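Local coordinates for protein glycosyl hydrolase (PDB 7LR8) that probably hydrolyses the Manβ1-4GlcNAc unit of the N-glycan core as a family 5 glycoside hydrolase of a soil-dwelling actinomycete, at residues B[125-136]-B[179-188]; B[145-156]-B[191-201]. The protein carries 1 engineered substitution. All coordinates share one frame; numbering follows the deposited sequence. Where two conformers were deposited one is given.

Interaction 1 of 2, residues B[125-136]-B[179-188]; sequences VSGQAEYLRTLA and RMLDACERGA. With AE3 (2-(2-ethoxyethoxy)ethanol), chain F.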
loop_
_atom_site.group_PDB
_atom_site.type_symbol
_atom_site.label_atom_id
_atom_site.label_comp_id
_atom_site.label_asym_id
_atom_site.label_seq_id
_atom_site.Cartn_x
_atom_site.Cartn_y
_atom_site.Cartn_z
ATOM N N VAL B 125 3.455 -11.141 -12.360
ATOM C CA VAL B 125 4.791 -11.700 -12.532
ATOM C C VAL B 125 5.501 -11.034 -13.700
ATOM O O VAL B 125 6.695 -10.740 -13.628
ATOM C CB VAL B 125 4.713 -13.228 -12.697
ATOM C CG1 VAL B 125 6.060 -13.793 -13.164
ATOM C CG2 VAL B 125 4.321 -13.865 -11.384
ATOM N N SER B 126 4.779 -10.754 -14.784
ATOM C CA SER B 126 5.407 -10.022 -15.874
ATOM C C SER B 126 5.779 -8.619 -15.415
ATOM O O SER B 126 6.827 -8.083 -15.801
ATOM C CB SER B 126 4.463 -9.993 -17.086
ATOM O OG SER B 126 4.646 -8.828 -17.873
ATOM N N GLY B 127 4.933 -8.015 -14.582
ATOM C CA GLY B 127 5.253 -6.701 -14.046
ATOM C C GLY B 127 6.484 -6.709 -13.157
ATOM O O GLY B 127 7.300 -5.785 -13.214
ATOM N N GLN B 128 6.624 -7.744 -12.322
ATOM C CA GLN B 128 7.795 -7.856 -11.442
ATOM C C GLN B 128 9.067 -8.046 -12.250
ATOM O O GLN B 128 10.104 -7.443 -11.935
ATOM C CB GLN B 128 7.644 -9.029 -10.481
ATOM C CG GLN B 128 6.510 -8.922 -9.486
ATOM C CD GLN B 128 6.191 -10.276 -8.917
ATOM O OE1 GLN B 128 6.424 -11.294 -9.571
ATOM N NE2 GLN B 128 5.674 -10.307 -7.691
ATOM N N ALA B 129 9.007 -8.886 -13.293
ATOM C CA ALA B 129 10.178 -9.137 -14.129
ATOM C C ALA B 129 10.636 -7.865 -14.823
ATOM O O ALA B 129 11.839 -7.595 -14.901
ATOM C CB ALA B 129 9.867 -10.239 -15.151
ATOM N N GLU B 130 9.693 -7.064 -15.334
ATOM C CA GLU B 130 10.083 -5.839 -16.027
ATOM C C GLU B 130 10.678 -4.828 -15.056
ATOM O O GLU B 130 11.621 -4.102 -15.405
ATOM C CB GLU B 130 8.876 -5.245 -16.762
ATOM C CG GLU B 130 9.163 -3.990 -17.599
ATOM C CD GLU B 130 10.310 -4.128 -18.618
ATOM O OE1 GLU B 130 10.755 -5.252 -18.967
ATOM O OE2 GLU B 130 10.785 -3.075 -19.062
ATOM N N TYR B 131 10.137 -4.777 -13.836
ATOM C CA TYR B 131 10.674 -3.922 -12.784
ATOM C C TYR B 131 12.120 -4.292 -12.445
ATOM O O TYR B 131 13.004 -3.428 -12.433
ATOM C CB TYR B 131 9.759 -4.041 -11.561
ATOM C CG TYR B 131 10.273 -3.533 -10.242
ATOM C CD1 TYR B 131 10.522 -2.183 -10.025
ATOM C CD2 TYR B 131 10.494 -4.415 -9.198
ATOM C CE1 TYR B 131 10.979 -1.726 -8.781
ATOM C CE2 TYR B 131 10.960 -3.965 -7.943
ATOM C CZ TYR B 131 11.203 -2.621 -7.755
ATOM O OH TYR B 131 11.641 -2.151 -6.528
ATOM N N LEU B 132 12.382 -5.578 -12.197
ATOM C CA LEU B 132 13.739 -6.000 -11.845
ATOM C C LEU B 132 14.707 -5.788 -13.003
ATOM O O LEU B 132 15.833 -5.320 -12.803
ATOM C CB LEU B 132 13.755 -7.467 -11.416
ATOM C CG LEU B 132 13.037 -7.863 -10.126
ATOM C CD1 LEU B 132 13.145 -9.367 -9.940
ATOM C CD2 LEU B 132 13.643 -7.129 -8.940
ATOM N N ARG B 133 14.283 -6.132 -14.225
ATOM C CA ARG B 133 15.107 -5.878 -15.396
ATOM C C ARG B 133 15.428 -4.395 -15.535
ATOM O O ARG B 133 16.558 -4.025 -15.881
ATOM C CB ARG B 133 14.384 -6.382 -16.649
ATOM C CG ARG B 133 15.289 -6.484 -17.881
ATOM C CD ARG B 133 14.490 -6.450 -19.184
ATOM N NE ARG B 133 13.722 -5.218 -19.295
ATOM C CZ ARG B 133 14.223 -4.054 -19.695
ATOM N NH1 ARG B 133 15.502 -3.957 -20.057
ATOM N NH2 ARG B 133 13.439 -2.984 -19.727
ATOM N N THR B 134 14.430 -3.538 -15.297
ATOM C CA THR B 134 14.610 -2.094 -15.435
ATOM C C THR B 134 15.628 -1.567 -14.426
ATOM O O THR B 134 16.517 -0.779 -14.779
ATOM C CB THR B 134 13.261 -1.384 -15.266
ATOM O OG1 THR B 134 12.412 -1.704 -16.380
ATOM C CG2 THR B 134 13.430 0.131 -15.247
ATOM N N LEU B 135 15.512 -1.985 -13.161
ATOM C CA LEU B 135 16.483 -1.549 -12.157
ATOM C C LEU B 135 17.884 -2.001 -12.530
ATOM O O LEU B 135 18.832 -1.203 -12.515
ATOM C CB LEU B 135 16.114 -2.085 -10.770
ATOM C CG LEU B 135 14.800 -1.576 -10.173
ATOM C CD1 LEU B 135 14.759 -1.864 -8.677
ATOM C CD2 LEU B 135 14.614 -0.091 -10.442
ATOM N N ALA B 136 18.030 -3.286 -12.871
ATOM C CA ALA B 136 19.342 -3.825 -13.204
ATOM C C ALA B 136 19.944 -3.123 -14.412
ATOM O O ALA B 136 21.134 -2.793 -14.406
ATOM C CB ALA B 136 19.246 -5.332 -13.448
ATOM N N ARG B 179 12.480 -17.131 -13.077
ATOM C CA ARG B 179 12.001 -16.069 -13.954
ATOM C C ARG B 179 12.474 -14.703 -13.471
ATOM O O ARG B 179 12.896 -13.868 -14.279
ATOM C CB ARG B 179 10.481 -16.112 -14.037
ATOM C CG ARG B 179 9.900 -15.058 -14.940
ATOM C CD ARG B 179 8.570 -15.502 -15.478
ATOM N NE ARG B 179 8.033 -14.492 -16.374
ATOM C CZ ARG B 179 6.747 -14.383 -16.682
ATOM N NH1 ARG B 179 5.868 -15.235 -16.165
ATOM N NH2 ARG B 179 6.348 -13.422 -17.505
ATOM N N MET B 180 12.404 -14.457 -12.160
ATOM C CA MET B 180 12.896 -13.194 -11.615
ATOM C C MET B 180 14.384 -13.024 -11.885
ATOM O O MET B 180 14.829 -11.954 -12.318
ATOM C CB MET B 180 12.611 -13.108 -10.115
ATOM C CG MET B 180 11.117 -13.070 -9.757
ATOM S SD MET B 180 10.242 -11.661 -10.505
ATOM C CE MET B 180 9.389 -12.483 -11.838
ATOM N N LEU B 181 15.172 -14.076 -11.641
ATOM C CA LEU B 181 16.618 -13.956 -11.806
ATOM C C LEU B 181 17.030 -13.849 -13.272
ATOM O O LEU B 181 18.002 -13.149 -13.587
ATOM C CB LEU B 181 17.313 -15.138 -11.139
ATOM C CG LEU B 181 17.280 -14.998 -9.615
ATOM C CD1 LEU B 181 17.430 -16.351 -8.973
ATOM C CD2 LEU B 181 18.381 -14.030 -9.126
ATOM N N ASP B 182 16.317 -14.524 -14.182
ATOM C CA ASP B 182 16.587 -14.329 -15.603
ATOM C C ASP B 182 16.363 -12.873 -15.997
ATOM O O ASP B 182 17.116 -12.321 -16.807
ATOM C CB ASP B 182 15.706 -15.247 -16.457
ATOM C CG ASP B 182 16.123 -16.711 -16.394
ATOM O OD1 ASP B 182 17.230 -17.018 -15.902
ATOM O OD2 ASP B 182 15.327 -17.567 -16.843
ATOM N N ALA B 183 15.338 -12.232 -15.428
ATOM C CA ALA B 183 15.097 -10.823 -15.718
ATOM C C ALA B 183 16.233 -9.950 -15.201
ATOM O O ALA B 183 16.685 -9.034 -15.901
ATOM C CB ALA B 183 13.769 -10.377 -15.114
ATOM N N CYS B 184 16.727 -10.239 -13.997
ATOM C CA CYS B 184 17.884 -9.513 -13.485
ATOM C C CYS B 184 19.077 -9.680 -14.409
ATOM O O CYS B 184 19.800 -8.716 -14.686
ATOM C CB CYS B 184 18.249 -10.005 -12.084
ATOM S SG CYS B 184 17.003 -9.725 -10.801
ATOM N N GLU B 185 19.296 -10.906 -14.894
ATOM C CA GLU B 185 20.438 -11.180 -15.757
ATOM C C GLU B 185 20.301 -10.478 -17.109
ATOM O O GLU B 185 21.291 -9.961 -17.639
ATOM C CB GLU B 185 20.583 -12.693 -15.932
ATOM C CG GLU B 185 21.720 -13.109 -16.835
ATOM C CD GLU B 185 23.077 -12.930 -16.193
ATOM O OE1 GLU B 185 23.171 -12.919 -14.942
ATOM O OE2 GLU B 185 24.061 -12.820 -16.957
ATOM N N ARG B 186 19.088 -10.435 -17.682
ATOM C CA ARG B 186 18.896 -9.672 -18.914
ATOM C C ARG B 186 19.211 -8.195 -18.698
ATOM O O ARG B 186 19.790 -7.542 -19.576
ATOM C CB ARG B 186 17.468 -9.850 -19.433
ATOM C CG ARG B 186 17.176 -11.259 -19.906
ATOM C CD ARG B 186 15.962 -11.314 -20.829
ATOM N NE ARG B 186 14.740 -10.794 -20.218
ATOM C CZ ARG B 186 14.004 -11.451 -19.334
ATOM N NH1 ARG B 186 14.374 -12.656 -18.925
ATOM N NH2 ARG B 186 12.905 -10.893 -18.846
ATOM N N GLY B 187 18.857 -7.656 -17.528
ATOM C CA GLY B 187 19.108 -6.246 -17.274
ATOM C C GLY B 187 20.579 -5.942 -17.046
ATOM O O GLY B 187 21.087 -4.911 -17.494
ATOM N N ALA B 188 21.273 -6.808 -16.317
ATOM C CA ALA B 188 22.683 -6.594 -15.989
ATOM C C ALA B 188 23.436 -7.904 -16.157
ATOM O O ALA B 188 23.716 -8.614 -15.180
ATOM C CB ALA B 188 22.837 -6.042 -14.567
HETATM C C1 AE3 F . 4.697 -18.547 -19.218
HETATM C C2 AE3 F . 3.313 -18.702 -18.594
HETATM O O2 AE3 F . 2.873 -17.468 -18.105
HETATM C C3 AE3 F . 2.252 -17.558 -16.856
HETATM C C4 AE3 F . 3.141 -16.889 -15.810
HETATM O O3 AE3 F . 2.926 -17.477 -14.558
HETATM C C5 AE3 F . 3.637 -16.874 -13.513
HETATM C C6 AE3 F . 4.879 -17.700 -13.180
HETATM O O4 AE3 F . 5.954 -17.279 -13.975
HETATM O O HOH W 1 17.718 -5.635 -20.577
#

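Interaction 2 of 2, residues B[145-156]-B[191-201]; sequences FLGMTVGNAINQ and RLHLHAEYDAA. Engineered in segment 145-156: Ala153 (natural residue Glu). With BMA (beta-D-mannopyranose), chain D.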
loop_
_atom_site.group_PDB
_atom_site.type_symbol
_atom_site.label_atom_id
_atom_site.label_comp_id
_atom_site.label_asym_id
_atom_site.label_seq_id
_atom_site.Cartn_x
_atom_site.Cartn_y
_atom_site.Cartn_z
ATOM N N PHE B 145 28.037 -1.379 -8.887
ATOM C CA PHE B 145 26.795 -2.140 -8.782
ATOM C C PHE B 145 27.117 -3.630 -8.737
ATOM O O PHE B 145 27.644 -4.193 -9.705
ATOM C CB PHE B 145 25.883 -1.799 -9.963
ATOM C CG PHE B 145 24.627 -2.618 -10.044
ATOM C CD1 PHE B 145 23.730 -2.668 -8.981
ATOM C CD2 PHE B 145 24.318 -3.307 -11.210
ATOM C CE1 PHE B 145 22.551 -3.406 -9.082
ATOM C CE2 PHE B 145 23.144 -4.053 -11.311
ATOM C CZ PHE B 145 22.257 -4.097 -10.253
ATOM N N LEU B 146 26.804 -4.263 -7.610
ATOM C CA LEU B 146 27.078 -5.684 -7.434
ATOM C C LEU B 146 26.087 -6.532 -8.211
ATOM O O LEU B 146 26.473 -7.498 -8.874
ATOM C CB LEU B 146 27.020 -6.057 -5.950
ATOM C CG LEU B 146 28.099 -5.531 -5.013
ATOM C CD1 LEU B 146 27.684 -5.783 -3.563
ATOM C CD2 LEU B 146 29.418 -6.203 -5.331
ATOM N N GLY B 147 24.806 -6.200 -8.116
ATOM C CA GLY B 147 23.761 -6.980 -8.738
ATOM C C GLY B 147 22.490 -6.829 -7.927
ATOM O O GLY B 147 22.403 -5.984 -7.040
ATOM N N MET B 148 21.519 -7.679 -8.245
ATOM C CA MET B 148 20.197 -7.641 -7.628
ATOM C C MET B 148 19.995 -8.811 -6.679
ATOM O O MET B 148 20.443 -9.928 -6.950
ATOM C CB MET B 148 19.085 -7.706 -8.685
ATOM C CG MET B 148 19.147 -6.683 -9.785
ATOM S SD MET B 148 18.861 -5.021 -9.190
ATOM C CE MET B 148 17.227 -5.135 -8.488
ATOM N N THR B 149 19.277 -8.555 -5.584
ATOM C CA THR B 149 18.600 -9.591 -4.819
ATOM C C THR B 149 17.117 -9.475 -5.141
ATOM O O THR B 149 16.584 -8.364 -5.172
ATOM C CB THR B 149 18.856 -9.417 -3.317
ATOM O OG1 THR B 149 20.259 -9.570 -3.052
ATOM C CG2 THR B 149 18.089 -10.454 -2.501
ATOM N N VAL B 150 16.460 -10.607 -5.425
ATOM C CA VAL B 150 15.091 -10.547 -5.947
ATOM C C VAL B 150 14.194 -9.711 -5.034
ATOM O O VAL B 150 13.484 -8.807 -5.497
ATOM C CB VAL B 150 14.528 -11.963 -6.163
ATOM C CG1 VAL B 150 13.011 -11.901 -6.404
ATOM C CG2 VAL B 150 15.240 -12.628 -7.337
ATOM N N GLY B 151 14.240 -9.973 -3.727
ATOM C CA GLY B 151 13.491 -9.161 -2.770
ATOM C C GLY B 151 13.757 -9.652 -1.359
ATOM O O GLY B 151 14.107 -10.814 -1.133
ATOM N N ASN B 152 13.573 -8.741 -0.409
ATOM C CA ASN B 152 13.955 -9.022 0.978
ATOM C C ASN B 152 12.981 -10.021 1.594
ATOM O O ASN B 152 11.863 -9.663 1.981
ATOM C CB ASN B 152 13.977 -7.741 1.804
ATOM C CG ASN B 152 14.194 -8.024 3.273
ATOM O OD1 ASN B 152 15.105 -8.763 3.610
ATOM N ND2 ASN B 152 13.332 -7.486 4.143
ATOM N N ALA B 153 13.402 -11.283 1.696
ATOM C CA ALA B 153 12.603 -12.323 2.339
ATOM C C ALA B 153 11.192 -12.362 1.760
ATOM O O ALA B 153 10.195 -12.393 2.489
ATOM C CB ALA B 153 12.559 -12.121 3.864
ATOM N N ILE B 154 11.112 -12.367 0.423
ATOM C CA ILE B 154 9.817 -12.421 -0.245
ATOM C C ILE B 154 9.070 -13.693 0.127
ATOM O O ILE B 154 7.835 -13.712 0.098
ATOM C CB ILE B 154 9.987 -12.295 -1.781
ATOM C CG1 ILE B 154 8.649 -11.941 -2.445
ATOM C CG2 ILE B 154 10.548 -13.574 -2.386
ATOM C CD1 ILE B 154 8.296 -10.478 -2.324
ATOM N N ASN B 155 9.793 -14.749 0.520
ATOM C CA ASN B 155 9.146 -15.984 0.956
ATOM C C ASN B 155 8.189 -15.776 2.122
ATOM O O ASN B 155 7.346 -16.645 2.364
ATOM C CB ASN B 155 10.187 -17.057 1.334
ATOM C CG ASN B 155 11.054 -16.688 2.556
ATOM O OD1 ASN B 155 11.533 -15.560 2.699
ATOM N ND2 ASN B 155 11.270 -17.664 3.421
ATOM N N GLN B 156 8.302 -14.669 2.866
ATOM C CA GLN B 156 7.376 -14.492 3.984
ATOM C C GLN B 156 5.940 -14.242 3.524
ATOM O O GLN B 156 5.029 -14.338 4.346
ATOM C CB GLN B 156 7.849 -13.359 4.911
ATOM C CG GLN B 156 7.685 -11.950 4.336
ATOM C CD GLN B 156 6.449 -11.232 4.838
ATOM O OE1 GLN B 156 6.129 -11.269 6.019
ATOM N NE2 GLN B 156 5.749 -10.565 3.924
ATOM N N ARG B 191 26.438 -9.843 -13.671
ATOM C CA ARG B 191 26.500 -9.336 -12.311
ATOM C C ARG B 191 25.973 -10.393 -11.337
ATOM O O ARG B 191 25.534 -11.479 -11.728
ATOM C CB ARG B 191 25.731 -8.019 -12.205
ATOM C CG ARG B 191 26.609 -6.765 -12.202
ATOM C CD ARG B 191 27.660 -6.795 -13.304
ATOM N NE ARG B 191 27.069 -6.797 -14.637
ATOM C CZ ARG B 191 26.822 -5.702 -15.347
ATOM N NH1 ARG B 191 26.293 -5.796 -16.566
ATOM N NH2 ARG B 191 27.105 -4.509 -14.839
ATOM N N LEU B 192 26.021 -10.070 -10.045
ATOM C CA LEU B 192 25.768 -11.034 -8.972
ATOM C C LEU B 192 24.291 -10.989 -8.607
ATOM O O LEU B 192 23.867 -10.148 -7.816
ATOM C CB LEU B 192 26.644 -10.718 -7.764
ATOM C CG LEU B 192 26.599 -11.685 -6.576
ATOM C CD1 LEU B 192 27.354 -12.947 -6.941
ATOM C CD2 LEU B 192 27.175 -11.057 -5.301
ATOM N N HIS B 193 23.499 -11.895 -9.180
ATOM C CA HIS B 193 22.055 -11.903 -8.974
ATOM C C HIS B 193 21.668 -13.124 -8.154
ATOM O O HIS B 193 22.046 -14.254 -8.492
ATOM C CB HIS B 193 21.296 -11.885 -10.307
ATOM C CG HIS B 193 21.704 -10.759 -11.201
ATOM N ND1 HIS B 193 21.699 -9.443 -10.783
ATOM C CD2 HIS B 193 22.160 -10.751 -12.479
ATOM C CE1 HIS B 193 22.118 -8.673 -11.776
ATOM N NE2 HIS B 193 22.411 -9.443 -12.811
ATOM N N LEU B 194 20.907 -12.888 -7.090
ATOM C CA LEU B 194 20.563 -13.916 -6.125
ATOM C C LEU B 194 19.166 -13.636 -5.584
ATOM O O LEU B 194 18.542 -12.616 -5.892
ATOM C CB LEU B 194 21.571 -13.943 -4.968
ATOM C CG LEU B 194 21.595 -12.646 -4.150
ATOM C CD1 LEU B 194 21.734 -12.943 -2.663
ATOM C CD2 LEU B 194 22.736 -11.713 -4.590
ATOM N N HIS B 195 18.697 -14.533 -4.727
ATOM C CA HIS B 195 17.486 -14.313 -3.956
ATOM C C HIS B 195 17.824 -14.605 -2.502
ATOM O O HIS B 195 18.821 -15.268 -2.207
ATOM C CB HIS B 195 16.324 -15.190 -4.467
ATOM C CG HIS B 195 16.490 -16.646 -4.168
ATOM N ND1 HIS B 195 15.823 -17.273 -3.138
ATOM C CD2 HIS B 195 17.245 -17.599 -4.764
ATOM C CE1 HIS B 195 16.161 -18.548 -3.108
ATOM N NE2 HIS B 195 17.020 -18.773 -4.087
ATOM N N ALA B 196 17.004 -14.079 -1.588
ATOM C CA ALA B 196 17.348 -14.064 -0.167
ATOM C C ALA B 196 16.089 -14.337 0.636
ATOM O O ALA B 196 15.205 -13.478 0.716
ATOM C CB ALA B 196 17.959 -12.726 0.244
ATOM N N GLU B 197 16.011 -15.519 1.230
ATOM C CA GLU B 197 14.813 -15.949 1.941
ATOM C C GLU B 197 15.080 -16.021 3.442
ATOM O O GLU B 197 16.179 -16.395 3.868
ATOM C CB GLU B 197 14.341 -17.310 1.422
ATOM C CG GLU B 197 14.296 -17.423 -0.121
ATOM C CD GLU B 197 13.533 -16.291 -0.801
ATOM O OE1 GLU B 197 13.844 -15.974 -1.975
ATOM O OE2 GLU B 197 12.620 -15.715 -0.180
ATOM N N TYR B 198 14.079 -15.653 4.242
ATOM C CA TYR B 198 14.245 -15.714 5.690
ATOM C C TYR B 198 14.185 -17.165 6.171
ATOM O O TYR B 198 13.854 -18.080 5.415
ATOM C CB TYR B 198 13.218 -14.824 6.391
ATOM C CG TYR B 198 11.936 -15.485 6.857
ATOM C CD1 TYR B 198 10.888 -15.720 5.977
ATOM C CD2 TYR B 198 11.758 -15.820 8.200
ATOM C CE1 TYR B 198 9.702 -16.302 6.408
ATOM C CE2 TYR B 198 10.579 -16.396 8.642
ATOM C CZ TYR B 198 9.557 -16.631 7.741
ATOM O OH TYR B 198 8.389 -17.207 8.200
ATOM N N ASP B 199 14.535 -17.379 7.450
ATOM C CA ASP B 199 14.954 -18.709 7.896
ATOM C C ASP B 199 13.840 -19.755 7.873
ATOM O O ASP B 199 14.136 -20.931 8.116
ATOM C CB ASP B 199 15.620 -18.637 9.292
ATOM C CG ASP B 199 14.692 -18.128 10.401
ATOM O OD1 ASP B 199 13.452 -18.301 10.308
ATOM O OD2 ASP B 199 15.226 -17.547 11.377
ATOM N N ALA B 200 12.588 -19.385 7.570
ATOM C CA ALA B 200 11.582 -20.407 7.283
ATOM C C ALA B 200 12.038 -21.343 6.171
ATOM O O ALA B 200 11.659 -22.521 6.150
ATOM C CB ALA B 200 10.258 -19.756 6.884
ATOM N N ALA B 201 12.860 -20.846 5.244
ATOM C CA ALA B 201 13.353 -21.706 4.170
ATOM C C ALA B 201 14.188 -22.865 4.707
ATOM O O ALA B 201 14.265 -23.915 4.064
ATOM C CB ALA B 201 14.170 -20.891 3.167
HETATM C C1 BMA D . 14.497 -9.134 8.762
HETATM C C2 BMA D . 14.768 -7.893 7.852
HETATM C C3 BMA D . 13.838 -6.772 8.268
HETATM C C4 BMA D . 13.843 -6.605 9.849
HETATM C C5 BMA D . 14.954 -7.472 10.507
HETATM C C6 BMA D . 14.937 -7.430 12.019
HETATM O O2 BMA D . 14.558 -8.189 6.480
HETATM O O3 BMA D . 12.512 -6.973 7.718
HETATM O O4 BMA D . 14.067 -5.254 10.144
HETATM O O5 BMA D . 14.759 -8.855 10.157
HETATM O O6 BMA D . 13.656 -7.952 12.449
HETATM O O HOH W 2 14.455 -13.118 -2.525
#

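Interaction 1 of 2, residues B[125-136]-B[179-188]
Met180 lays its thioether across helix 122-139, a knob in the hole formed by Val125, Gln128, Ala129 and Leu132. Bends at chi2 and chi3 curl the chain back toward that helix, setting SD 3.7 Å from Leu132 CD1 and CE 3.8 Å from Val125 CG1. Further along, the interface thins to small residues. Ala183 CB rests 3.4 Å from Ala129 O, and Gly187 brings its CA to 3.7 Å from Arg133 O, where a side chain would clash with that carbonyl. The axes of 125-136 and 179-187 accordingly come within 7.3 Å, at a crossing angle of -31°.

Charge is confined to the margins. Arg133 grips Glu130 of its own helix side-on, NE to OE1 and NH2 to OE2 (2.7 Å), while its NH1 reaches a water that bonds weakly to Arg186 O. At the other end Val125 CG1 sits over one face of the Arg179 guanidinium, whose NH1 donates to O4 of the bound 2-(2-ethoxyethoxy)ethanol at 3.0 Å. The two neighbouring helices of the barrel's outer layer are thus held by apolar and sulfur packing, with Arg133 and Arg179 directed to a carboxylate, a water and a ligand at the rim.

Interaction 2 of 2, residues B[145-156]-B[191-201]
Met148 N points its hydrogen at His193 ND1 (3.1 Å), the imidazole nitrogen accepting from the strand's N-H in the ring plane. The backbone-to-backbone bonds run in strand fashion: Leu192 N to Leu146 O, Leu194 N to Met148 O, Val150 N to Leu194 O, then a weak one from Ala153 N to Ala196 O. Where the strands part, a water accepts from Ala196 N and lies within bonding distance of Gly151 O and Glu197 OE1.

Apolar contact is lighter. Thr149 CG2 meets Ala196 CB at 3.6 Å, and its OG1, bonded to Asn92 and Gln267, also lies against Leu194 CG.

Polar side chains dominate beyond the strands. Glu197 OE2 accepts from Asn155 N at 3.1 Å, while its OE1 takes the hydrogen of His195 ND1 (2.6 Å) on the anti lone pair. With CG between its backbone N and carbonyl carbon (chi1 65°), the Asn155 side chain slides past Glu197 in the opposite direction, amide and carboxylate planes 80° apart. There OD1 accepts from Tyr198 N at 3.0 Å, and ND2 donates to Tyr198 O from above the carbonyl plane and also bonds His207. An alanine at Asn155 would strip Tyr198 N and O of these partners and would probably let the loop carrying the tyrosine ring shift.

Tyr198 CB packs 3.8 Å from CB of the engineered Ala153, a glutamate in nature, and its ring lines the glycan pocket. Asn152 ND2 donates to mannose O2 at 2.7 Å. An Asn-Glu pair, here Asn-Ala, at the C-terminal end of the fourth strand of a (β/α)8 barrel is the hallmark of clan GH-A glycosidases, and the arrangement is consistent with that clan.

Strand 145-152 follows helix 122-139 and precedes helix 170-187, so the four segments alternate along the chain as successive β/α units of one barrel. The centre of interaction 2 lies about 7 Å from the centre of the chain, and the contact reaches the glycan; that of interaction 1 lies about 20 Å out, in the helical layer, largely buried but with a charged rim. Each chemistry suits its place: directional amide, imidazole and carboxylate bonds inside, close helix packing outside. The layers join where Met148 packs on Ala136 and Cys184, and where His193 NE2 probably bonds Ala188 O at 2.8 Å, tying the end of helix 170-187 to the strand pair.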